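Local structure of capsular polysaccharide biosynthesis protein (Vibrio cholerae, 1XPJ) at the interface of chains A and B. The protein is of unknown function but belongs to the haloacid dehalogenase-like hydrolases and probably acts on phosphorylated substrates. Coordinates in Å, arbitrary orientation; residue numbers count along the deposited sequence, not the author numbering. Chains: chain A/B, hypothetical protein.

Strand 95-97 takes part in every contact, and the three together illustrate how a subunit can complete its partner's sheet. In contact 1 the strand of chain A lies between strands 3-6 and 101-102 of chain B; contact 3, its C-alpha centre about 19 Å away, repeats that core with the chains exchanged and adds residues of helix 112-120. In contact 2, which shares B:Ile97 with contact 3, acidic residues following the strand lie beside the DxDGT loop of chain A. Its C-alpha centre is about 12 Å from that of contact 3 and 14 Å from that of contact 1. This apparent segment exchange would make the presumed active sites composite.

Contact 1: the interface of chains A and B. Residues chain A 95, 97; chain B 4, 11, 33, 36, 102, 104, 107.
One face of the A:Phe95 ring is covered by a leucine methyl, B:Leu4 CD1, 3.7 Å from the ring centroid and displaced toward the rim. B:Phe107 meets the same ring at its edge, in plane, with its CD1 3.9 Å from A:Phe95 CE1. In this haloacid dehalogenase-like fold the second flat surface, that of B:Phe107, is capped by A:Ile97, whose CD1 stands over the ring centre at 3.5 Å. B:Tyr36 runs roughly perpendicular to A:Phe95, bringing CE2 within 3.9 Å of A:Phe95 CZ; its own face rests against B:Phe107 CE1 of the same chain.

The phenyl group of A:Phe95 projects between its backbone N and carbonyl carbon (chi1 55°), which lays it alongside B:Leu4, both side chains pointing the same way. The CG1 branch of A:Ile97 is extended (chi2 162°), which carries CD1 to the B:Phe107 face, while CG2 turns toward B:Thr11 CG2, 3.6 Å away. B:Val102 touches both inserted residues through CG2, which approaches A:Phe95 CE1 to 3.7 Å. Parallel bridges pair A:Phe95 with B:Leu4 and A:Ile97 with B:Val102, inserting the strand into the neighbour's sheet.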
loop_
_atom_site.group_PDB
_atom_site.type_symbol
_atom_site.label_atom_id
_atom_site.label_comp_id
_atom_site.label_asym_id
_atom_site.label_seq_id
_atom_site.Cartn_x
_atom_site.Cartn_y
_atom_site.Cartn_z
ATOM N N PHE A 95 10.046 14.935 -10.527
ATOM C CA PHE A 95 9.951 15.663 -9.254
ATOM C C PHE A 95 8.533 15.689 -8.695
ATOM O O PHE A 95 7.561 15.298 -9.367
ATOM C CB PHE A 95 10.546 17.091 -9.340
ATOM C CG PHE A 95 9.959 17.975 -10.451
ATOM C CD1 PHE A 95 8.888 18.824 -10.194
ATOM C CD2 PHE A 95 10.509 17.981 -11.717
ATOM C CE1 PHE A 95 8.352 19.647 -11.209
ATOM C CE2 PHE A 95 10.000 18.792 -12.730
ATOM C CZ PHE A 95 8.931 19.634 -12.481
ATOM N N ILE A 97 5.296 17.751 -6.980
ATOM C CA ILE A 97 4.613 19.051 -6.887
ATOM C C ILE A 97 3.557 19.006 -5.767
ATOM O O ILE A 97 2.686 18.119 -5.756
ATOM C CB ILE A 97 3.937 19.461 -8.229
ATOM C CG1 ILE A 97 4.947 19.417 -9.389
ATOM C CG2 ILE A 97 3.286 20.851 -8.103
ATOM C CD1 ILE A 97 4.303 19.367 -10.751
ATOM N N LEU B 4 6.102 13.206 -13.152
ATOM C CA LEU B 4 5.716 14.222 -12.211
ATOM C C LEU B 4 4.762 13.554 -11.215
ATOM O O LEU B 4 3.810 12.866 -11.619
ATOM C CB LEU B 4 5.018 15.375 -12.927
ATOM C CG LEU B 4 5.750 16.708 -13.110
ATOM C CD1 LEU B 4 7.259 16.534 -13.313
ATOM C CD2 LEU B 4 5.130 17.485 -14.284
ATOM N N THR B 11 -3.117 22.121 -5.097
ATOM C CA THR B 11 -2.102 22.111 -6.143
ATOM C C THR B 11 -2.773 22.240 -7.496
ATOM O O THR B 11 -2.440 23.135 -8.272
ATOM C CB THR B 11 -1.287 20.798 -6.064
ATOM O OG1 THR B 11 -0.574 20.765 -4.822
ATOM C CG2 THR B 11 -0.190 20.760 -7.118
ATOM N N LEU B 33 1.128 21.291 -16.629
ATOM C CA LEU B 33 1.114 19.823 -16.736
ATOM C C LEU B 33 1.051 19.379 -18.200
ATOM O O LEU B 33 1.808 18.497 -18.620
ATOM C CB LEU B 33 -0.081 19.236 -15.980
ATOM C CG LEU B 33 0.043 18.320 -14.763
ATOM C CD1 LEU B 33 1.188 18.719 -13.849
ATOM C CD2 LEU B 33 -1.267 18.328 -13.994
ATOM N N TYR B 36 4.302 19.734 -19.929
ATOM C CA TYR B 36 5.204 18.682 -19.463
ATOM C C TYR B 36 4.874 17.315 -20.055
ATOM O O TYR B 36 5.787 16.543 -20.383
ATOM C CB TYR B 36 5.236 18.602 -17.930
ATOM C CG TYR B 36 6.252 19.545 -17.336
ATOM C CD1 TYR B 36 5.972 20.912 -17.222
ATOM C CD2 TYR B 36 7.496 19.081 -16.904
ATOM C CE1 TYR B 36 6.891 21.795 -16.688
ATOM C CE2 TYR B 36 8.433 19.967 -16.360
ATOM C CZ TYR B 36 8.118 21.323 -16.253
ATOM O OH TYR B 36 9.024 22.214 -15.727
ATOM N N VAL B 102 8.760 20.804 -5.599
ATOM C CA VAL B 102 8.390 22.175 -5.924
ATOM C C VAL B 102 6.955 22.512 -5.532
ATOM O O VAL B 102 6.069 21.653 -5.531
ATOM C CB VAL B 102 8.648 22.585 -7.432
ATOM C CG1 VAL B 102 10.100 22.294 -7.856
ATOM C CG2 VAL B 102 7.633 21.953 -8.379
ATOM N N PRO B 104 3.397 24.561 -6.262
ATOM C CA PRO B 104 2.638 24.788 -7.503
ATOM C C PRO B 104 2.896 26.147 -8.148
ATOM O O PRO B 104 2.915 26.203 -9.381
ATOM C CB PRO B 104 1.156 24.609 -7.094
ATOM C CG PRO B 104 1.124 24.283 -5.640
ATOM C CD PRO B 104 2.536 24.113 -5.150
ATOM N N PHE B 107 6.246 25.779 -9.986
ATOM C CA PHE B 107 6.046 24.930 -11.164
ATOM C C PHE B 107 5.395 25.675 -12.313
ATOM O O PHE B 107 5.722 25.427 -13.471
ATOM C CB PHE B 107 5.174 23.724 -10.788
ATOM C CG PHE B 107 4.760 22.852 -11.959
ATOM C CD1 PHE B 107 5.706 22.129 -12.691
ATOM C CD2 PHE B 107 3.409 22.724 -12.304
ATOM C CE1 PHE B 107 5.314 21.301 -13.764
ATOM C CE2 PHE B 107 3.011 21.881 -13.367
ATOM C CZ PHE B 107 3.967 21.173 -14.090
#

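Contact 2: the interface of chains A and B. Residues chain A 6-7, 11, 87, 96; chain B 97-99.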
loop_
_atom_site.group_PDB
_atom_site.type_symbol
_atom_site.label_atom_id
_atom_site.label_comp_id
_atom_site.label_asym_id
_atom_site.label_seq_id
_atom_site.Cartn_x
_atom_site.Cartn_y
_atom_site.Cartn_z
ATOM N N VAL A 6 9.085 13.237 5.736
ATOM C CA VAL A 6 10.472 13.522 5.386
ATOM C C VAL A 6 11.059 12.464 4.464
ATOM O O VAL A 6 11.107 11.267 4.811
ATOM C CB VAL A 6 11.366 13.575 6.648
ATOM C CG1 VAL A 6 12.753 14.118 6.303
ATOM C CG2 VAL A 6 10.685 14.394 7.765
ATOM N N ASP A 7 11.517 12.913 3.301
ATOM C CA ASP A 7 12.226 12.066 2.353
ATOM C C ASP A 7 13.569 11.651 2.986
ATOM O O ASP A 7 14.021 12.268 3.963
ATOM C CB ASP A 7 12.436 12.863 1.068
ATOM C CG ASP A 7 12.963 12.028 -0.082
ATOM O OD1 ASP A 7 12.550 10.869 -0.258
ATOM O OD2 ASP A 7 13.802 12.481 -0.895
ATOM N N THR A 11 17.728 14.349 1.467
ATOM C CA THR A 11 17.114 15.223 2.464
ATOM C C THR A 11 17.800 15.010 3.791
ATOM O O THR A 11 18.272 15.963 4.404
ATOM C CB THR A 11 15.602 14.912 2.601
ATOM O OG1 THR A 11 14.926 15.407 1.448
ATOM C CG2 THR A 11 14.958 15.706 3.750
ATOM N N LYS A 87 7.272 4.626 -1.593
ATOM C CA LYS A 87 6.969 5.926 -2.192
ATOM C C LYS A 87 7.177 5.791 -3.703
ATOM O O LYS A 87 8.135 5.134 -4.136
ATOM C CB LYS A 87 7.944 6.970 -1.641
ATOM C CG LYS A 87 7.512 8.411 -1.826
ATOM C CD LYS A 87 8.720 9.342 -1.770
ATOM C CE LYS A 87 8.305 10.796 -1.836
ATOM N NZ LYS A 87 9.417 11.677 -1.390
ATOM N N TYR A 96 8.427 16.144 -7.453
ATOM C CA TYR A 96 7.157 16.198 -6.768
ATOM C C TYR A 96 6.614 17.618 -6.813
ATOM O O TYR A 96 7.398 18.567 -6.757
ATOM C CB TYR A 96 7.323 15.688 -5.347
ATOM C CG TYR A 96 7.860 14.275 -5.315
ATOM C CD1 TYR A 96 7.001 13.185 -5.133
ATOM C CD2 TYR A 96 9.237 14.018 -5.486
ATOM C CE1 TYR A 96 7.490 11.868 -5.118
ATOM C CE2 TYR A 96 9.738 12.705 -5.476
ATOM C CZ TYR A 96 8.856 11.636 -5.291
ATOM O OH TYR A 96 9.339 10.334 -5.274
ATOM N N ILE B 97 8.884 17.355 3.356
ATOM C CA ILE B 97 10.262 17.781 3.104
ATOM C C ILE B 97 10.897 16.811 2.111
ATOM O O ILE B 97 10.862 15.577 2.318
ATOM C CB ILE B 97 11.119 17.842 4.410
ATOM C CG1 ILE B 97 10.427 18.697 5.479
ATOM C CG2 ILE B 97 12.527 18.378 4.101
ATOM C CD1 ILE B 97 10.918 18.441 6.877
ATOM N N ASP B 98 11.473 17.380 1.046
ATOM C CA ASP B 98 11.952 16.610 -0.099
ATOM C C ASP B 98 12.892 17.468 -0.961
ATOM O O ASP B 98 12.556 18.616 -1.255
ATOM C CB ASP B 98 10.739 16.167 -0.924
ATOM C CG ASP B 98 11.080 15.125 -1.969
ATOM O OD1 ASP B 98 12.209 15.130 -2.523
ATOM O OD2 ASP B 98 10.257 14.249 -2.317
ATOM N N ASP B 99 14.039 16.921 -1.374
ATOM C CA ASP B 99 14.990 17.658 -2.227
ATOM C C ASP B 99 14.549 17.848 -3.678
ATOM O O ASP B 99 15.129 18.672 -4.385
ATOM C CB ASP B 99 16.427 17.094 -2.151
ATOM C CG ASP B 99 16.584 15.718 -2.804
ATOM O OD1 ASP B 99 15.593 14.989 -2.972
ATOM O OD2 ASP B 99 17.681 15.260 -3.167
#
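A:Lys87 and B:Asp98 approach from opposite directions, and the lysine NZ donates a hydrogen bond of 2.9 Å to carboxylate oxygen OD2 of B:Asp98, a salt bridge between the chains. The residues belong to haloacid dehalogenase motifs: A:Asp7, in the family's DxDGT loop with A:Thr11, holds the place of the nucleophile; A:Lys87 is the conserved lysine; B:Asp98 and B:Asp99 form the acidic pair. The ammonium comes from above the B:Asp98 carboxylate, 43° out of its plane. An extended chain takes it there, CG lying opposite the backbone N (chi1 -162°), and the same NZ makes a weak hydrogen bond of 3.4 Å, also a salt bridge, to A:Asp7 OD1 within chain A.

The side chains of A:Asp7 and B:Asp98 cross at a slant, and their carboxylates stack, planes 28° apart, with A:Asp7 OD2 3.5 Å from B:Asp98 OD1. A:Tyr96 stands nearly square to B:Asp98, its ring CD2 3.3 Å from B:Asp98 OD2, and A:Lys87 NZ sits above one face of that ring, toward the rim.

The backbone fixes the register: A:Asp7 N donates to B:Ile97 O at 2.9 Å. Beside this bond A:Thr11 crosses B:Ile97 at about a right angle, CG2 to CG2 at 3.6 Å, and B:Asp99 N reaches A:Thr11 OG1 only weakly.

Contact 3: the interface of chains A and B. Residues chain A 4, 36, 41, 102, 107, 112, 115; chain B 93, 95, 97.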
loop_
_atom_site.group_PDB
_atom_site.type_symbol
_atom_site.label_atom_id
_atom_site.label_comp_id
_atom_site.label_asym_id
_atom_site.label_seq_id
_atom_site.Cartn_x
_atom_site.Cartn_y
_atom_site.Cartn_z
ATOM N N LEU A 4 5.643 15.823 10.174
ATOM C CA LEU A 4 6.547 16.070 9.078
ATOM C C LEU A 4 6.681 14.767 8.321
ATOM O O LEU A 4 6.935 13.703 8.916
ATOM C CB LEU A 4 7.918 16.539 9.559
ATOM C CG LEU A 4 7.992 17.820 10.385
ATOM C CD1 LEU A 4 9.443 18.182 10.684
ATOM C CD2 LEU A 4 7.240 18.982 9.689
ATOM N N TYR A 36 11.817 20.360 15.771
ATOM C CA TYR A 36 10.408 20.140 15.464
ATOM C C TYR A 36 9.788 19.020 16.304
ATOM O O TYR A 36 8.637 19.138 16.735
ATOM C CB TYR A 36 10.188 19.880 13.968
ATOM C CG TYR A 36 10.112 21.150 13.149
ATOM C CD1 TYR A 36 11.275 21.874 12.834
ATOM C CD2 TYR A 36 8.889 21.628 12.677
ATOM C CE1 TYR A 36 11.221 23.030 12.092
ATOM C CE2 TYR A 36 8.829 22.796 11.920
ATOM C CZ TYR A 36 10.004 23.486 11.632
ATOM O OH TYR A 36 9.965 24.630 10.894
ATOM N N PHE A 41 5.789 17.749 16.883
ATOM C CA PHE A 41 5.618 17.165 15.546
ATOM C C PHE A 41 6.072 15.713 15.523
ATOM O O PHE A 41 7.154 15.394 16.014
ATOM C CB PHE A 41 6.482 17.889 14.511
ATOM C CG PHE A 41 5.945 19.211 14.058
ATOM C CD1 PHE A 41 5.246 19.317 12.853
ATOM C CD2 PHE A 41 6.174 20.362 14.800
ATOM C CE1 PHE A 41 4.753 20.557 12.412
ATOM C CE2 PHE A 41 5.692 21.600 14.369
ATOM C CZ PHE A 41 4.978 21.697 13.180
ATOM N N VAL A 102 8.415 21.727 1.236
ATOM C CA VAL A 102 9.636 22.505 1.320
ATOM C C VAL A 102 10.860 21.661 1.005
ATOM O O VAL A 102 10.905 20.465 1.290
ATOM C CB VAL A 102 9.826 23.228 2.704
ATOM C CG1 VAL A 102 8.583 24.066 3.065
ATOM C CG2 VAL A 102 10.208 22.248 3.816
ATOM N N PHE A 107 13.962 24.183 4.805
ATOM C CA PHE A 107 13.598 23.653 6.116
ATOM C C PHE A 107 14.664 23.936 7.171
ATOM O O PHE A 107 14.351 24.148 8.344
ATOM C CB PHE A 107 13.378 22.134 6.009
ATOM C CG PHE A 107 13.142 21.433 7.339
ATOM C CD1 PHE A 107 11.992 21.683 8.090
ATOM C CD2 PHE A 107 14.064 20.496 7.820
ATOM C CE1 PHE A 107 11.758 21.010 9.318
ATOM C CE2 PHE A 107 13.835 19.814 9.040
ATOM C CZ PHE A 107 12.684 20.076 9.790
ATOM N N LEU A 112 9.337 28.169 11.840
ATOM C CA LEU A 112 7.959 27.741 11.597
ATOM C C LEU A 112 7.090 28.857 11.020
ATOM O O LEU A 112 6.375 28.631 10.040
ATOM C CB LEU A 112 7.323 27.143 12.866
ATOM C CG LEU A 112 6.491 25.852 12.741
ATOM C CD1 LEU A 112 5.275 25.903 13.659
ATOM C CD2 LEU A 112 6.058 25.522 11.304
ATOM N N ILE A 115 8.031 29.208 7.421
ATOM C CA ILE A 115 7.524 28.106 6.602
ATOM C C ILE A 115 6.034 28.330 6.332
ATOM O O ILE A 115 5.562 28.181 5.198
ATOM C CB ILE A 115 7.741 26.720 7.291
ATOM C CG1 ILE A 115 9.218 26.451 7.600
ATOM C CG2 ILE A 115 7.155 25.589 6.451
ATOM C CD1 ILE A 115 10.085 26.175 6.397
ATOM N N ASP B 93 -1.230 21.376 10.404
ATOM C CA ASP B 93 -0.019 22.167 10.570
ATOM C C ASP B 93 1.219 21.469 10.014
ATOM O O ASP B 93 2.328 21.997 10.125
ATOM C CB ASP B 93 0.200 22.503 12.062
ATOM C CG ASP B 93 -0.815 23.504 12.609
ATOM O OD1 ASP B 93 -1.412 24.281 11.833
ATOM O OD2 ASP B 93 -1.068 23.593 13.825
ATOM N N PHE B 95 3.701 19.212 7.082
ATOM C CA PHE B 95 4.212 19.402 5.729
ATOM C C PHE B 95 5.248 18.365 5.299
ATOM O O PHE B 95 5.732 17.535 6.103
ATOM C CB PHE B 95 4.734 20.836 5.483
ATOM C CG PHE B 95 5.848 21.276 6.415
ATOM C CD1 PHE B 95 7.179 21.105 6.060
ATOM C CD2 PHE B 95 5.559 21.901 7.624
ATOM C CE1 PHE B 95 8.215 21.518 6.912
ATOM C CE2 PHE B 95 6.575 22.331 8.486
ATOM C CZ PHE B 95 7.903 22.150 8.131
ATOM N N ILE B 97 8.884 17.355 3.356
ATOM C CA ILE B 97 10.262 17.781 3.104
ATOM C C ILE B 97 10.897 16.811 2.111
ATOM O O ILE B 97 10.862 15.577 2.318
ATOM C CB ILE B 97 11.119 17.842 4.410
ATOM C CG1 ILE B 97 10.427 18.697 5.479
ATOM C CG2 ILE B 97 12.527 18.378 4.101
ATOM C CD1 ILE B 97 10.918 18.441 6.877
#
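The carbonyl oxygen of B:Phe95 faces A:Leu4 CA at 3.4 Å, a close backbone approach where the two residues form a parallel bridge. A second bridge joins A:Val102 to B:Ile97, the carbonyl oxygen of A:Val102 lying 3.3 Å from B:Ile97 CA. A third backbone carbonyl, B:Asp93 O, lies 3.6 Å from ring carbon CE1 of A:Phe41.

Between the bridged strands and the helices, the B:Phe95 ring is sandwiched. A:Leu4 CD2 covers one face, 3.7 Å from the ring centroid, and A:Ile115 CG2 covers the opposite face at 4.0 Å from it. Leucine reaches its face by lying parallel to the phenylalanine side chain and pointing the same way, its chi1 of -59° setting CG opposite the carbonyl carbon. The isoleucine instead comes from helix 112-120, running crosswise to the phenylalanine. A:Phe107 CD1 approaches the ring at its edge, in plane, and A:Tyr36, its side chain roughly perpendicular, brings CE2 to 4.0 Å from B:Phe95 CZ.

B:Ile97 extends its CD1 methyl over the centre of the A:Phe107 ring, 3.5 Å from the centroid, while its CG1 passes A:Val102 CG2 at 3.9 Å. Packed on both faces and at its rim, B:Phe95 is embedded among apolar side chains of chain A, probably stabilising the strand that appears to be exchanged and holding the acidic pair that follows it near the partner's DxDGT loop.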